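Local coordinates for silicatein alpha (Tethya aurantium, PDB 6ZQ3), which is a papain-family cysteine-peptidase homologue of sponge silica spicules that probably helps to form biosilica, at residues A[168-173]-A[182-187]; A[132-137]-A[213-218]. All blocks are in the same frame, centred on the assembly; numbering follows the deposited sequence.

How the interactions relate
Coming from the N terminus, the chain leaves helix 121-130, enters strand 134-138, and later runs back through strand 165-173, which turns in a beta hairpin into strand 180-184. Interaction 1 closes that short hairpin loop. Only near the C terminus does 213-218 return to 132-137, so interaction 2 closes a much longer loop that contains the whole of interaction 1; the two do not cross. They meet through neighbouring strands: Ile-169 N probably donates to Val-134 O, while Ile-169 packs on Val-136 and Val-168 on Pro-133. Together they join the hairpin of the main sheet to the C-terminal strand, which pairs with strand 112-115.

Interaction 1 (A[168-173]-A[182-187]); sequences VITGYG and LAKNSW
Thr-170 meets Leu-182 and Lys-184 with different branches of its side chain. With chi1 at 55°, Thr-170 OG1 sits between the backbone N and the carbonyl carbon and faces Leu-182, lying 3.7 Å from Leu-182 CD2 and making a weak hydrogen bond to Leu-182 O. Thr-170 CG2 points elsewhere, reaching Lys-184 CB at 4.0 Å, the two side chains crossing at about a right angle. A beta-branched threonine thus offers a hydroxyl to one neighbour and a methyl to the other. Leu-182 O also accepts from Thr-170 N (2.8 Å), nearly in line with its carbonyl bond, so two donors of one residue share this oxygen. Lys-184 CB lies beside Val-168 O; from there CG, anti to the backbone N (chi1 179°), starts the long chain that leads away to Gly-16 O, which NZ bonds. Val-168 and Lys-184 form an antiparallel hydrogen-bonded pair, with Lys-184 N to Val-168 O at 2.7 Å. Ile-169 and Ala-183 form a non-hydrogen-bonded pair, whose backbone geometry brings Ile-169 CA within 4.2 Å of Ala-183 CA; the alanine methyl is the small partner of Ile-169 on one face. Beyond the hairpin, Asn-185 OD1 bonds His-165 NE2, consistent with the His-Asn pair of papain-like enzymes. Ile-169 packs on Leu-124 and Val-128 of helix 121-130, while Leu-182 and Lys-184 touch Tyr-196 of strand 196-200, the next strand of the sheet.

Interaction 2 (A[132-137]-A[213-218]); sequences GPVAVA and ASYPTL
Ala-135 and Ser-214 form a single antiparallel hydrogen-bonded bridge, Ala-135 N to Ser-214 O and Ser-214 N to Ala-135 O both measuring 2.9 Å, between strands whose directions differ by 147°. The bond from Ala-135 N is the more bent of the two. Beside the bridge, Val-134 divides its methyls. Val-134 CG1, anti to the backbone N (chi1 179°), lies 3.4 Å from Ser-214 O and 3.9 Å from Ala-213 CB, while Val-134 CG2 approaches the Tyr-215 ring obliquely, 4.3 Å from Tyr-215 CD1. Val-136 CG1 reaches the same methyl, Ala-213 CB, at 3.8 Å. Ala-213 is small enough to meet both valines while Ala-213 CA comes within 3.2 Å of Ala-135 O in a CA-H...O contact. In the papain-like fold this one bridge ties strand 134-138 of the main sheet to the C-terminal strand, with helices on both flanks. Val-134 packs against Leu-124, Ala-127 and Val-128 of helix 121-130. Ala-135 instead meets Met-71 of helix 71-80 and Ser-30 of helix 26-43, and strand 214-217 also pairs antiparallel with strand 112-115.

Interaction 1 (A[168-173]-A[182-187])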
loop_
_atom_site.group_PDB
_atom_site.type_symbol
_atom_site.label_atom_id
_atom_site.label_comp_id
_atom_site.label_asym_id
_atom_site.label_seq_id
_atom_site.Cartn_x
_atom_site.Cartn_y
_atom_site.Cartn_z
ATOM N N VAL A 168 0.010 3.141 -0.194
ATOM C CA VAL A 168 1.243 2.949 -0.985
ATOM C C VAL A 168 1.886 4.280 -1.260
ATOM O O VAL A 168 1.264 5.130 -1.865
ATOM C CB VAL A 168 1.002 2.357 -2.386
ATOM C CG1 VAL A 168 2.252 1.635 -2.860
ATOM C CG2 VAL A 168 -0.183 1.425 -2.403
ATOM N N ILE A 169 3.123 4.469 -0.833
ATOM C CA ILE A 169 3.906 5.599 -1.315
ATOM C C ILE A 169 4.339 5.322 -2.769
ATOM O O ILE A 169 4.997 4.316 -3.048
ATOM C CB ILE A 169 5.095 5.881 -0.357
ATOM C CG1 ILE A 169 4.540 6.363 0.995
ATOM C CG2 ILE A 169 6.041 6.942 -0.908
ATOM C CD1 ILE A 169 5.540 7.107 1.844
ATOM N N THR A 170 3.966 6.207 -3.692
ATOM C CA THR A 170 4.312 6.049 -5.116
ATOM C C THR A 170 5.335 7.073 -5.631
ATOM O O THR A 170 5.671 7.068 -6.812
ATOM C CB THR A 170 3.067 6.183 -5.992
ATOM O OG1 THR A 170 2.448 7.430 -5.705
ATOM C CG2 THR A 170 2.057 5.043 -5.752
ATOM N N GLY A 171 5.826 7.941 -4.753
ATOM C CA GLY A 171 6.809 8.947 -5.121
ATOM C C GLY A 171 6.952 9.989 -4.027
ATOM O O GLY A 171 6.538 9.780 -2.884
ATOM N N TYR A 172 7.552 11.120 -4.379
ATOM C CA TYR A 172 7.732 12.230 -3.440
ATOM C C TYR A 172 8.089 13.431 -4.273
ATOM O O TYR A 172 8.412 13.297 -5.463
ATOM C CB TYR A 172 8.834 11.950 -2.417
ATOM C CG TYR A 172 10.132 11.566 -3.068
ATOM C CD1 TYR A 172 10.975 12.541 -3.600
ATOM C CD2 TYR A 172 10.507 10.228 -3.201
ATOM C CE1 TYR A 172 12.153 12.193 -4.229
ATOM C CE2 TYR A 172 11.685 9.879 -3.830
ATOM C CZ TYR A 172 12.506 10.862 -4.334
ATOM O OH TYR A 172 13.689 10.542 -4.953
ATOM N N GLY A 173 8.025 14.601 -3.648
ATOM C CA GLY A 173 8.263 15.852 -4.362
ATOM C C GLY A 173 8.318 17.082 -3.484
ATOM O O GLY A 173 8.376 16.992 -2.254
ATOM N N LEU A 182 4.160 11.266 -1.873
ATOM C CA LEU A 182 2.965 11.035 -2.668
ATOM C C LEU A 182 2.408 9.663 -2.320
ATOM O O LEU A 182 3.021 8.641 -2.596
ATOM C CB LEU A 182 3.290 11.125 -4.162
ATOM C CG LEU A 182 2.079 11.020 -5.097
ATOM C CD1 LEU A 182 1.097 12.167 -4.856
ATOM C CD2 LEU A 182 2.542 10.984 -6.551
ATOM N N ALA A 183 1.249 9.635 -1.686
ATOM C CA ALA A 183 0.720 8.390 -1.192
ATOM C C ALA A 183 -0.569 8.090 -1.919
ATOM O O ALA A 183 -1.414 8.953 -2.071
ATOM C CB ALA A 183 0.494 8.486 0.321
ATOM N N LYS A 184 -0.726 6.857 -2.347
ATOM C CA LYS A 184 -1.958 6.416 -3.004
ATOM C C LYS A 184 -2.907 5.742 -1.984
ATOM O O LYS A 184 -2.527 4.761 -1.360
ATOM C CB LYS A 184 -1.574 5.445 -4.132
ATOM C CG LYS A 184 -2.726 4.858 -4.906
ATOM C CD LYS A 184 -2.216 3.680 -5.728
ATOM C CE LYS A 184 -3.131 3.396 -6.902
ATOM N NZ LYS A 184 -3.152 1.952 -7.196
ATOM N N ASN A 185 -4.107 6.280 -1.798
ATOM C CA ASN A 185 -5.102 5.694 -0.873
ATOM C C ASN A 185 -6.026 4.763 -1.673
ATOM O O ASN A 185 -5.905 4.636 -2.900
ATOM C CB ASN A 185 -5.927 6.806 -0.176
ATOM C CG ASN A 185 -6.413 6.416 1.206
ATOM O OD1 ASN A 185 -6.274 5.268 1.646
ATOM N ND2 ASN A 185 -6.996 7.375 1.912
ATOM N N SER A 186 -6.941 4.114 -0.977
ATOM C CA SER A 186 -7.861 3.199 -1.603
ATOM C C SER A 186 -9.258 3.544 -1.105
ATOM O O SER A 186 -10.028 2.659 -0.694
ATOM C CB SER A 186 -7.468 1.747 -1.259
ATOM O OG SER A 186 -7.254 1.565 0.147
ATOM N N TRP A 187 -9.564 4.851 -1.127
ATOM C CA TRP A 187 -10.913 5.367 -0.837
ATOM C C TRP A 187 -11.528 5.904 -2.107
ATOM O O TRP A 187 -12.461 6.677 -2.061
ATOM C CB TRP A 187 -10.897 6.444 0.269
ATOM C CG TRP A 187 -10.557 5.868 1.601
ATOM C CD1 TRP A 187 -10.539 4.554 1.928
ATOM C CD2 TRP A 187 -10.202 6.582 2.797
ATOM N NE1 TRP A 187 -10.183 4.396 3.240
ATOM C CE2 TRP A 187 -9.982 5.626 3.801
ATOM C CE3 TRP A 187 -10.051 7.936 3.117
ATOM C CZ2 TRP A 187 -9.607 5.978 5.104
ATOM C CZ3 TRP A 187 -9.682 8.284 4.407
ATOM C CH2 TRP A 187 -9.477 7.313 5.385
#

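Interaction 2 (A[132-137]-A[213-218])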
loop_
_atom_site.group_PDB
_atom_site.type_symbol
_atom_site.label_atom_id
_atom_site.label_comp_id
_atom_site.label_asym_id
_atom_site.label_seq_id
_atom_site.Cartn_x
_atom_site.Cartn_y
_atom_site.Cartn_z
ATOM N N GLY A 132 11.147 1.083 -5.657
ATOM C CA GLY A 132 9.757 1.126 -6.079
ATOM C C GLY A 132 8.776 1.591 -5.015
ATOM O O GLY A 132 9.169 2.064 -3.926
ATOM N N PRO A 133 7.475 1.484 -5.338
ATOM C CA PRO A 133 6.418 1.871 -4.414
ATOM C C PRO A 133 6.504 1.080 -3.115
ATOM O O PRO A 133 6.688 -0.139 -3.157
ATOM C CB PRO A 133 5.143 1.518 -5.178
ATOM C CG PRO A 133 5.529 1.572 -6.622
ATOM C CD PRO A 133 6.955 1.143 -6.676
ATOM N N VAL A 134 6.379 1.780 -1.987
ATOM C CA VAL A 134 6.570 1.224 -0.654
ATOM C C VAL A 134 5.274 1.291 0.137
ATOM O O VAL A 134 4.616 2.325 0.192
ATOM C CB VAL A 134 7.668 1.993 0.091
ATOM C CG1 VAL A 134 7.890 1.464 1.509
ATOM C CG2 VAL A 134 8.957 1.894 -0.695
ATOM N N ALA A 135 4.921 0.184 0.764
ATOM C CA ALA A 135 3.744 0.115 1.563
ATOM C C ALA A 135 4.081 0.763 2.892
ATOM O O ALA A 135 5.128 0.490 3.479
ATOM C CB ALA A 135 3.319 -1.324 1.742
ATOM N N VAL A 136 3.213 1.678 3.317
ATOM C CA VAL A 136 3.299 2.322 4.629
ATOM C C VAL A 136 1.966 2.268 5.394
ATOM O O VAL A 136 0.919 1.957 4.832
ATOM C CB VAL A 136 3.706 3.799 4.500
ATOM C CG1 VAL A 136 5.024 3.948 3.745
ATOM C CG2 VAL A 136 2.582 4.614 3.851
ATOM N N ALA A 137 2.033 2.573 6.682
ATOM C CA ALA A 137 0.852 2.835 7.501
ATOM C C ALA A 137 1.006 4.145 8.274
ATOM O O ALA A 137 2.103 4.521 8.708
ATOM C CB ALA A 137 0.611 1.709 8.475
ATOM N N ALA A 213 7.152 0.837 7.315
ATOM C CA ALA A 213 7.183 0.781 5.870
ATOM C C ALA A 213 7.894 -0.499 5.421
ATOM O O ALA A 213 8.884 -0.923 6.007
ATOM C CB ALA A 213 7.905 1.989 5.329
ATOM N N SER A 214 7.382 -1.111 4.368
ATOM C CA SER A 214 7.978 -2.297 3.846
ATOM C C SER A 214 7.725 -2.417 2.353
ATOM O O SER A 214 6.872 -1.741 1.764
ATOM C CB SER A 214 7.413 -3.509 4.575
ATOM O OG SER A 214 6.043 -3.694 4.268
ATOM N N TYR A 215 8.474 -3.300 1.728
ATOM C CA TYR A 215 8.150 -3.672 0.375
ATOM C C TYR A 215 8.558 -5.118 0.144
ATOM O O TYR A 215 9.414 -5.646 0.851
ATOM C CB TYR A 215 8.808 -2.713 -0.618
ATOM C CG TYR A 215 10.303 -2.639 -0.512
ATOM C CD1 TYR A 215 10.915 -1.762 0.370
ATOM C CD2 TYR A 215 11.109 -3.454 -1.291
ATOM C CE1 TYR A 215 12.291 -1.692 0.466
ATOM C CE2 TYR A 215 12.482 -3.403 -1.190
ATOM C CZ TYR A 215 13.065 -2.524 -0.312
ATOM O OH TYR A 215 14.434 -2.464 -0.245
ATOM N N PRO A 216 7.928 -5.770 -0.838
ATOM C CA PRO A 216 8.202 -7.176 -1.091
ATOM C C PRO A 216 9.400 -7.396 -2.012
ATOM O O PRO A 216 9.751 -6.513 -2.746
ATOM C CB PRO A 216 6.897 -7.667 -1.735
ATOM C CG PRO A 216 6.388 -6.476 -2.433
ATOM C CD PRO A 216 6.760 -5.290 -1.585
ATOM N N THR A 217 10.007 -8.582 -1.969
ATOM C CA THR A 217 11.123 -8.915 -2.850
ATOM C C THR A 217 10.667 -9.973 -3.845
ATOM O O THR A 217 9.868 -10.841 -3.518
ATOM C CB THR A 217 12.335 -9.417 -2.063
ATOM O OG1 THR A 217 11.934 -10.493 -1.208
ATOM C CG2 THR A 217 12.927 -8.277 -1.214
ATOM N N LEU A 218 11.186 -9.890 -5.066
ATOM C CA LEU A 218 10.834 -10.841 -6.114
ATOM C C LEU A 218 11.710 -10.651 -7.348
ATOM O O LEU A 218 11.979 -9.523 -7.762
ATOM C CB LEU A 218 9.358 -10.699 -6.491
ATOM C CG LEU A 218 8.966 -9.417 -7.227
#